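Local coordinates for PTS-dependent dihydroxyacetone kinase operon regulatory protein (Escherichia coli, PDB 4LRZ) that activates the dhaKLM operon from a sigma-70 promoter and represses its own expression, probably sensing its signal through the N-terminal region, at residues 125-130 with 146-151; 56-61 with 75-80. All coordinates share one frame; numbering follows the deposited sequence.

Contact 1: 125-130 with 146-151; sequences GQAVKT and CATPLF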
ATOM      1  N   GLY F 125     -15.685   2.381  16.278  1.00 36.18           N
ATOM      2  CA  GLY F 125     -14.425   2.593  15.598  1.00 37.62           C
ATOM      3  C   GLY F 125     -13.629   1.285  15.588  1.00 38.33           C
ATOM      4  O   GLY F 125     -12.470   1.261  15.201  1.00 38.17           O
ATOM      5  N   GLN F 126     -14.238   0.188  16.017  1.00 38.84           N
ATOM      6  CA  GLN F 126     -13.491  -1.083  15.989  1.00 39.84           C
ATOM      7  C   GLN F 126     -14.182  -2.348  15.556  1.00 38.12           C
ATOM      8  O   GLN F 126     -15.384  -2.370  15.419  1.00 36.83           O
ATOM      9  CB  GLN F 126     -12.898  -1.365  17.337  1.00 41.94           C
ATOM     10  CG  GLN F 126     -13.788  -1.165  18.482  1.00 46.00           C
ATOM     11  CD  GLN F 126     -12.935  -0.760  19.652  1.00 52.86           C
ATOM     12  OE1 GLN F 126     -12.887  -1.445  20.675  1.00 56.02           O
ATOM     13  NE2 GLN F 126     -12.173   0.316  19.464  1.00 53.28           N
ATOM     14  N   ALA F 127     -13.390  -3.411  15.366  1.00 37.26           N
ATOM     15  CA  ALA F 127     -13.927  -4.706  15.012  1.00 36.29           C
ATOM     16  C   ALA F 127     -14.870  -5.111  16.114  1.00 36.95           C
ATOM     17  O   ALA F 127     -14.494  -5.052  17.285  1.00 37.80           O
ATOM     18  CB  ALA F 127     -12.829  -5.713  14.883  1.00 36.50           C
ATOM     19  N   VAL F 128     -16.090  -5.509  15.751  1.00 36.16           N
ATOM     20  CA  VAL F 128     -17.111  -5.859  16.758  1.00 36.53           C
ATOM     21  C   VAL F 128     -17.972  -7.051  16.305  1.00 35.28           C
ATOM     22  O   VAL F 128     -18.290  -7.209  15.129  1.00 34.18           O
ATOM     23  CB  VAL F 128     -18.066  -4.617  17.073  1.00 37.54           C
ATOM     24  CG1 VAL F 128     -19.212  -5.035  17.924  1.00 38.85           C
ATOM     25  CG2 VAL F 128     -17.320  -3.487  17.839  1.00 38.45           C
ATOM     26  N   LYS F 129     -18.369  -7.867  17.265  1.00 35.68           N
ATOM     27  CA  LYS F 129     -19.238  -9.016  17.037  1.00 35.62           C
ATOM     28  C   LYS F 129     -20.473  -8.973  17.950  1.00 35.30           C
ATOM     29  O   LYS F 129     -20.327  -8.845  19.157  1.00 35.66           O
ATOM     30  CB  LYS F 129     -18.483 -10.281  17.405  1.00 35.55           C
ATOM     31  CG  LYS F 129     -19.287 -11.566  17.192  1.00 38.26           C
ATOM     32  CD  LYS F 129     -18.476 -12.798  17.645  1.00 42.14           C
ATOM     33  CE  LYS F 129     -19.115 -14.074  17.155  1.00 45.36           C
ATOM     34  NZ  LYS F 129     -18.096 -15.191  17.017  1.00 50.91           N
ATOM     35  N   THR F 130     -21.671  -9.155  17.404  1.00 34.47           N
ATOM     36  CA  THR F 130     -22.866  -9.240  18.246  1.00 34.41           C
ATOM     37  C   THR F 130     -23.574 -10.560  17.899  1.00 35.92           C
ATOM     38  O   THR F 130     -23.628 -10.938  16.719  1.00 36.04           O
ATOM     39  CB  THR F 130     -23.807  -8.054  18.016  1.00 33.74           C
ATOM     40  OG1 THR F 130     -24.113  -7.971  16.634  1.00 31.93           O
ATOM     41  CG2 THR F 130     -23.162  -6.715  18.400  1.00 35.64           C
ATOM     42  N   CYS F 146     -20.378 -10.043  12.583  1.00 34.47           N
ATOM     43  CA  CYS F 146     -19.071  -9.477  12.868  1.00 34.87           C
ATOM     44  C   CYS F 146     -18.873  -8.340  11.894  1.00 33.74           C
ATOM     45  O   CYS F 146     -19.259  -8.434  10.719  1.00 33.89           O
ATOM     46  CB  CYS F 146     -17.950 -10.489  12.601  1.00 35.19           C
ATOM     47  SG  CYS F 146     -17.998 -11.963  13.628  1.00 42.45           S
ATOM     48  N   ALA F 147     -18.204  -7.290  12.343  1.00 32.40           N
ATOM     49  CA  ALA F 147     -17.951  -6.166  11.458  1.00 30.47           C
ATOM     50  C   ALA F 147     -16.732  -5.390  11.891  1.00 29.71           C
ATOM     51  O   ALA F 147     -16.350  -5.341  13.084  1.00 29.36           O
ATOM     52  CB  ALA F 147     -19.189  -5.252  11.380  1.00 30.09           C
ATOM     53  N   THR F 148     -16.118  -4.759  10.916  1.00 28.72           N
ATOM     54  CA  THR F 148     -14.991  -3.928  11.213  1.00 29.43           C
ATOM     55  C   THR F 148     -15.131  -2.720  10.320  1.00 30.58           C
ATOM     56  O   THR F 148     -15.461  -2.870   9.158  1.00 32.37           O
ATOM     57  CB  THR F 148     -13.652  -4.687  10.898  1.00 28.53           C
ATOM     58  OG1 THR F 148     -13.586  -5.874  11.716  1.00 28.96           O
ATOM     59  CG2 THR F 148     -12.465  -3.828  11.210  1.00 25.35           C
ATOM     60  N   PRO F 149     -14.834  -1.527  10.841  1.00 31.67           N
ATOM     61  CA  PRO F 149     -14.871  -0.369   9.989  1.00 32.71           C
ATOM     62  C   PRO F 149     -13.602  -0.268   9.117  1.00 33.85           C
ATOM     63  O   PRO F 149     -12.540  -0.756   9.519  1.00 32.96           O
ATOM     64  CB  PRO F 149     -14.924   0.786  10.997  1.00 32.39           C
ATOM     65  CG  PRO F 149     -14.216   0.300  12.189  1.00 32.25           C
ATOM     66  CD  PRO F 149     -14.562  -1.160  12.252  1.00 32.85           C
ATOM     67  N   LEU F 150     -13.717   0.370   7.952  1.00 34.81           N
ATOM     68  CA  LEU F 150     -12.515   0.681   7.232  1.00 36.96           C
ATOM     69  C   LEU F 150     -12.342   2.130   6.865  1.00 38.25           C
ATOM     70  O   LEU F 150     -13.322   2.904   6.737  1.00 37.18           O
ATOM     71  CB  LEU F 150     -12.326  -0.214   6.019  1.00 38.03           C
ATOM     72  CG  LEU F 150     -12.968   0.132   4.702  1.00 39.17           C
ATOM     73  CD1 LEU F 150     -11.828   0.251   3.761  1.00 37.14           C
ATOM     74  CD2 LEU F 150     -13.837  -1.058   4.331  1.00 40.60           C
ATOM     75  N   PHE F 151     -11.074   2.472   6.664  1.00 39.51           N
ATOM     76  CA  PHE F 151     -10.661   3.868   6.578  1.00 41.85           C
ATOM     77  C   PHE F 151      -9.991   4.302   5.271  1.00 44.13           C
ATOM     78  O   PHE F 151      -9.352   3.526   4.605  1.00 44.48           O
ATOM     79  CB  PHE F 151      -9.833   4.234   7.817  1.00 40.89           C
ATOM     80  CG  PHE F 151     -10.576   4.010   9.129  1.00 38.54           C
ATOM     81  CD1 PHE F 151     -11.455   4.971   9.620  1.00 36.78           C
ATOM     82  CD2 PHE F 151     -10.409   2.807   9.856  1.00 36.03           C
ATOM     83  CE1 PHE F 151     -12.177   4.762  10.861  1.00 37.60           C
ATOM     84  CE2 PHE F 151     -11.084   2.582  11.087  1.00 31.95           C
ATOM     85  CZ  PHE F 151     -11.978   3.562  11.589  1.00 32.96           C
TER
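Antiparallel strand pairing joins 128-131, the outermost strand on this side of a five-stranded sheet, to its hairpin partner 143-151. Val128 and Ala147 form a hydrogen-bonded pair: Val128 N donates to Ala147 O over 2.7 Å, at 163° about the hydrogen, and Ala147 N returns a bond to Val128 O at 2.8 Å. Each carbonyl takes its N-H nearly along the C=O axis and also meets a CA-H, with Ala127 CA 3.2 Å from Ala147 O and Cys146 CA 3.3 Å from Val128 O. One residue on, the pair Lys129-Cys146 is non-hydrogen-bonded. With CG anti to the backbone N (chi1 -179°), the extended Lys129 chain runs past Cys146, whose SG lies 3.8 Å from Lys129 CG, and its NZ hydrogen-bonds Thr170 OG1. The strands belong to the GAF domain, in which the face bearing Cys146 meets helix 174-211, while Val128 and Ala147 pack against helix 117-124. A chi1 of -60° sets Thr148 OG1 beside its own backbone N, 3.3 Å from Ala127 CB; the same hydroxyl hydrogen-bonds Thr178 on helix 174-211. A valine here would lack the hydroxyl that bonds Thr178, and would probably loosen the hold of this strand on that helix. Beyond the paired residues the Pro149 ring lies against the backbone of 125-126, its CD 3.5 Å from Gln126 O. Gly125, leaving helix 117-124 with positive phi, presents its carbonyl O to the edge of the Phe151 ring. That ring also makes a cation-pi contact with a basic side chain of another protein, and Ala127 packs on Tyr67 of the second subunit.

Contact 2: 56-61 with 75-80; sequences LGQAAL and LFILDE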
ATOM      1  N   LEU F  56     -12.430  -2.783  -4.779  1.00 38.72           N
ATOM      2  CA  LEU F  56     -11.374  -3.415  -3.986  1.00 36.50           C
ATOM      3  C   LEU F  56     -12.005  -4.371  -2.981  1.00 35.49           C
ATOM      4  O   LEU F  56     -11.603  -5.529  -2.840  1.00 34.58           O
ATOM      5  CB  LEU F  56     -10.563  -2.350  -3.272  1.00 36.09           C
ATOM      6  CG  LEU F  56      -9.702  -1.385  -4.094  1.00 35.49           C
ATOM      7  CD1 LEU F  56      -8.977  -0.482  -3.121  1.00 35.33           C
ATOM      8  CD2 LEU F  56      -8.638  -2.140  -4.925  1.00 34.95           C
ATOM      9  N   GLY F  57     -13.058  -3.895  -2.325  1.00 34.89           N
ATOM     10  CA  GLY F  57     -13.799  -4.707  -1.379  1.00 33.97           C
ATOM     11  C   GLY F  57     -14.423  -5.965  -1.957  1.00 33.89           C
ATOM     12  O   GLY F  57     -14.449  -6.994  -1.286  1.00 33.90           O
ATOM     13  N   GLN F  58     -14.968  -5.868  -3.169  1.00 34.67           N
ATOM     14  CA  GLN F  58     -15.702  -6.984  -3.807  1.00 36.21           C
ATOM     15  C   GLN F  58     -14.727  -8.119  -4.228  1.00 37.18           C
ATOM     16  O   GLN F  58     -15.046  -9.306  -4.081  1.00 37.43           O
ATOM     17  CB  GLN F  58     -16.519  -6.487  -5.019  1.00 36.96           C
ATOM     18  CG  GLN F  58     -17.817  -5.713  -4.665  1.00 39.88           C
ATOM     19  CD  GLN F  58     -18.552  -5.089  -5.888  1.00 42.68           C
ATOM     20  OE1 GLN F  58     -19.780  -5.071  -5.921  1.00 45.45           O
ATOM     21  NE2 GLN F  58     -17.808  -4.576  -6.866  1.00 40.63           N
ATOM     22  N   ALA F  59     -13.541  -7.744  -4.729  1.00 37.25           N
ATOM     23  CA  ALA F  59     -12.503  -8.731  -5.081  1.00 37.69           C
ATOM     24  C   ALA F  59     -12.053  -9.516  -3.840  1.00 37.09           C
ATOM     25  O   ALA F  59     -11.934 -10.765  -3.874  1.00 36.66           O
ATOM     26  CB  ALA F  59     -11.299  -8.052  -5.774  1.00 37.00           C
ATOM     27  N   ALA F  60     -11.827  -8.769  -2.753  1.00 35.93           N
ATOM     28  CA  ALA F  60     -11.360  -9.297  -1.482  1.00 35.47           C
ATOM     29  C   ALA F  60     -12.383 -10.261  -0.844  1.00 35.47           C
ATOM     30  O   ALA F  60     -12.033 -11.316  -0.244  1.00 35.40           O
ATOM     31  CB  ALA F  60     -11.083  -8.135  -0.544  1.00 35.59           C
ATOM     32  N   LEU F  61     -13.647  -9.883  -0.993  1.00 34.56           N
ATOM     33  CA  LEU F  61     -14.766 -10.645  -0.472  1.00 34.17           C
ATOM     34  C   LEU F  61     -15.052 -11.903  -1.271  1.00 34.17           C
ATOM     35  O   LEU F  61     -15.344 -12.939  -0.678  1.00 35.03           O
ATOM     36  CB  LEU F  61     -16.017  -9.754  -0.339  1.00 33.10           C
ATOM     37  CG  LEU F  61     -16.320  -9.349   1.100  1.00 34.91           C
ATOM     38  CD1 LEU F  61     -15.126  -8.893   1.845  1.00 32.45           C
ATOM     39  CD2 LEU F  61     -17.455  -8.270   1.232  1.00 35.36           C
ATOM     40  N   LEU F  75     -21.371 -12.273   3.335  1.00 35.47           N
ATOM     41  CA  LEU F  75     -20.421 -11.195   3.546  1.00 34.16           C
ATOM     42  C   LEU F  75     -21.043  -9.926   2.928  1.00 33.23           C
ATOM     43  O   LEU F  75     -21.668  -9.999   1.847  1.00 33.41           O
ATOM     44  CB  LEU F  75     -19.095 -11.563   2.886  1.00 34.58           C
ATOM     45  CG  LEU F  75     -18.351 -12.798   3.447  1.00 36.76           C
ATOM     46  CD1 LEU F  75     -17.395 -13.449   2.414  1.00 36.36           C
ATOM     47  CD2 LEU F  75     -17.570 -12.431   4.686  1.00 37.67           C
ATOM     48  N   PHE F  76     -20.867  -8.787   3.609  1.00 30.90           N
ATOM     49  CA  PHE F  76     -21.422  -7.516   3.196  1.00 30.63           C
ATOM     50  C   PHE F  76     -20.328  -6.450   3.116  1.00 30.50           C
ATOM     51  O   PHE F  76     -19.460  -6.397   3.968  1.00 29.69           O
ATOM     52  CB  PHE F  76     -22.406  -7.000   4.283  1.00 31.11           C
ATOM     53  CG  PHE F  76     -23.733  -7.763   4.411  1.00 32.05           C
ATOM     54  CD1 PHE F  76     -24.179  -8.660   3.454  1.00 32.88           C
ATOM     55  CD2 PHE F  76     -24.594  -7.459   5.498  1.00 36.54           C
ATOM     56  CE1 PHE F  76     -25.432  -9.295   3.594  1.00 34.74           C
ATOM     57  CE2 PHE F  76     -25.862  -8.061   5.644  1.00 33.69           C
ATOM     58  CZ  PHE F  76     -26.275  -8.991   4.678  1.00 35.42           C
ATOM     59  N   ILE F  77     -20.404  -5.564   2.129  1.00 30.57           N
ATOM     60  CA  ILE F  77     -19.711  -4.276   2.225  1.00 31.13           C
ATOM     61  C   ILE F  77     -20.763  -3.174   2.501  1.00 30.75           C
ATOM     62  O   ILE F  77     -21.767  -3.135   1.827  1.00 31.45           O
ATOM     63  CB  ILE F  77     -19.011  -3.867   0.913  1.00 30.61           C
ATOM     64  CG1 ILE F  77     -18.756  -5.070   0.052  1.00 30.65           C
ATOM     65  CG2 ILE F  77     -17.724  -3.052   1.232  1.00 31.08           C
ATOM     66  CD1 ILE F  77     -17.331  -5.018  -0.726  1.00 32.49           C
ATOM     67  N   LEU F  78     -20.534  -2.302   3.485  1.00 29.77           N
ATOM     68  CA  LEU F  78     -21.429  -1.183   3.732  1.00 29.82           C
ATOM     69  C   LEU F  78     -20.643   0.123   3.581  1.00 30.58           C
ATOM     70  O   LEU F  78     -19.428   0.150   3.896  1.00 28.62           O
ATOM     71  CB  LEU F  78     -22.083  -1.257   5.117  1.00 29.56           C
ATOM     72  CG  LEU F  78     -22.873  -2.536   5.503  1.00 31.55           C
ATOM     73  CD1 LEU F  78     -21.949  -3.541   6.193  1.00 31.36           C
ATOM     74  CD2 LEU F  78     -23.998  -2.213   6.440  1.00 29.86           C
ATOM     75  N   ASP F  79     -21.326   1.206   3.160  1.00 31.12           N
ATOM     76  CA  ASP F  79     -20.665   2.521   3.073  1.00 33.23           C
ATOM     77  C   ASP F  79     -20.570   3.174   4.451  1.00 33.86           C
ATOM     78  O   ASP F  79     -20.999   2.561   5.426  1.00 33.52           O
ATOM     79  CB  ASP F  79     -21.298   3.430   2.016  1.00 32.85           C
ATOM     80  CG  ASP F  79     -22.568   4.068   2.480  1.00 35.20           C
ATOM     81  OD1 ASP F  79     -23.061   3.793   3.595  1.00 38.56           O
ATOM     82  OD2 ASP F  79     -23.076   4.934   1.739  1.00 44.66           O
ATOM     83  N   GLU F  80     -20.038   4.399   4.551  1.00 36.21           N
ATOM     84  CA  GLU F  80     -19.936   4.992   5.869  1.00 38.81           C
ATOM     85  C   GLU F  80     -21.277   5.245   6.569  1.00 39.63           C
ATOM     86  O   GLU F  80     -21.263   5.537   7.749  1.00 40.28           O
ATOM     87  CB  GLU F  80     -19.094   6.284   5.970  1.00 40.61           C
ATOM     88  CG  GLU F  80     -18.913   7.372   4.848  1.00 46.07           C
ATOM     89  CD  GLU F  80     -19.753   7.280   3.590  1.00 49.87           C
ATOM     90  OE1 GLU F  80     -20.592   8.167   3.378  1.00 55.45           O
ATOM     91  OE2 GLU F  80     -19.526   6.370   2.773  1.00 49.31           O
TER
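Ile77 pushes its CD1 methyl onto the helix backbone, 3.3 Å from Gly57 C and 3.5 Å from Gln58 N. The fit is tight: its first two torsions lie off the staggered positions (chi1 -22°, chi2 -142°), and a beta carbon on Gly57 would clash with this methyl. The lack of a side chain at Gly57 thus lets the isoleucine reach the main chain of the helix. Gln58 crosses Ile77 at about a right angle, with its CG 4.0 Å from Ile77 CD1, and sends its OE1 on to a hydrogen bond with Ser86 OG of the neighbouring strand. One turn further along the helix, Leu61 points at the strand, crossing Leu75 obliquely and running alongside Ile77 in the opposite direction. Its CD2 lies 3.7 Å from Ile77 CG1, while Leu61 CG rests 4.0 Å from Leu75 CB. In return Leu75 brings CD1 to 3.7 Å from Leu61 O. No hydrogen bond links the segments. This is helix-on-sheet packing in the GAF domain: segment 56-61 of helix 51-66 runs nearly antiparallel to 75-79, their axes at 167° and 9.3 Å apart at the closest. Leu75 and Ile77 face the helix, and Phe76 between them points away and touches Phe102. Around the apolar core, Leu61 also touches Ile161 of strand 157-166 and Ile181 of helix 174-211, and Leu75 touches Leu163. On the helix, Leu56, Gln58 and Ala59 pack against the chain of another protein.

How the contacts relate
Contacts 1 and 2 lie in the same GAF domain, their centres 13 Å apart and nearest atoms about 5 Å apart, without touching. Along the chain they follow in series, 56-61 with 75-80 being complete before 125-130 with 146-151 begins. Both reach one antiparallel sheet, where strand 157-166 separates strand 74-79 of contact 2 from strand 143-151 of contact 1. Contact 1 adds an outer strand to the sheet; contact 2 lays a helix on its face. Helix 174-211 touches residues of both, and its long run leads from this domain to the PAS domain, so the two domains of the probable sensor region are joined through it.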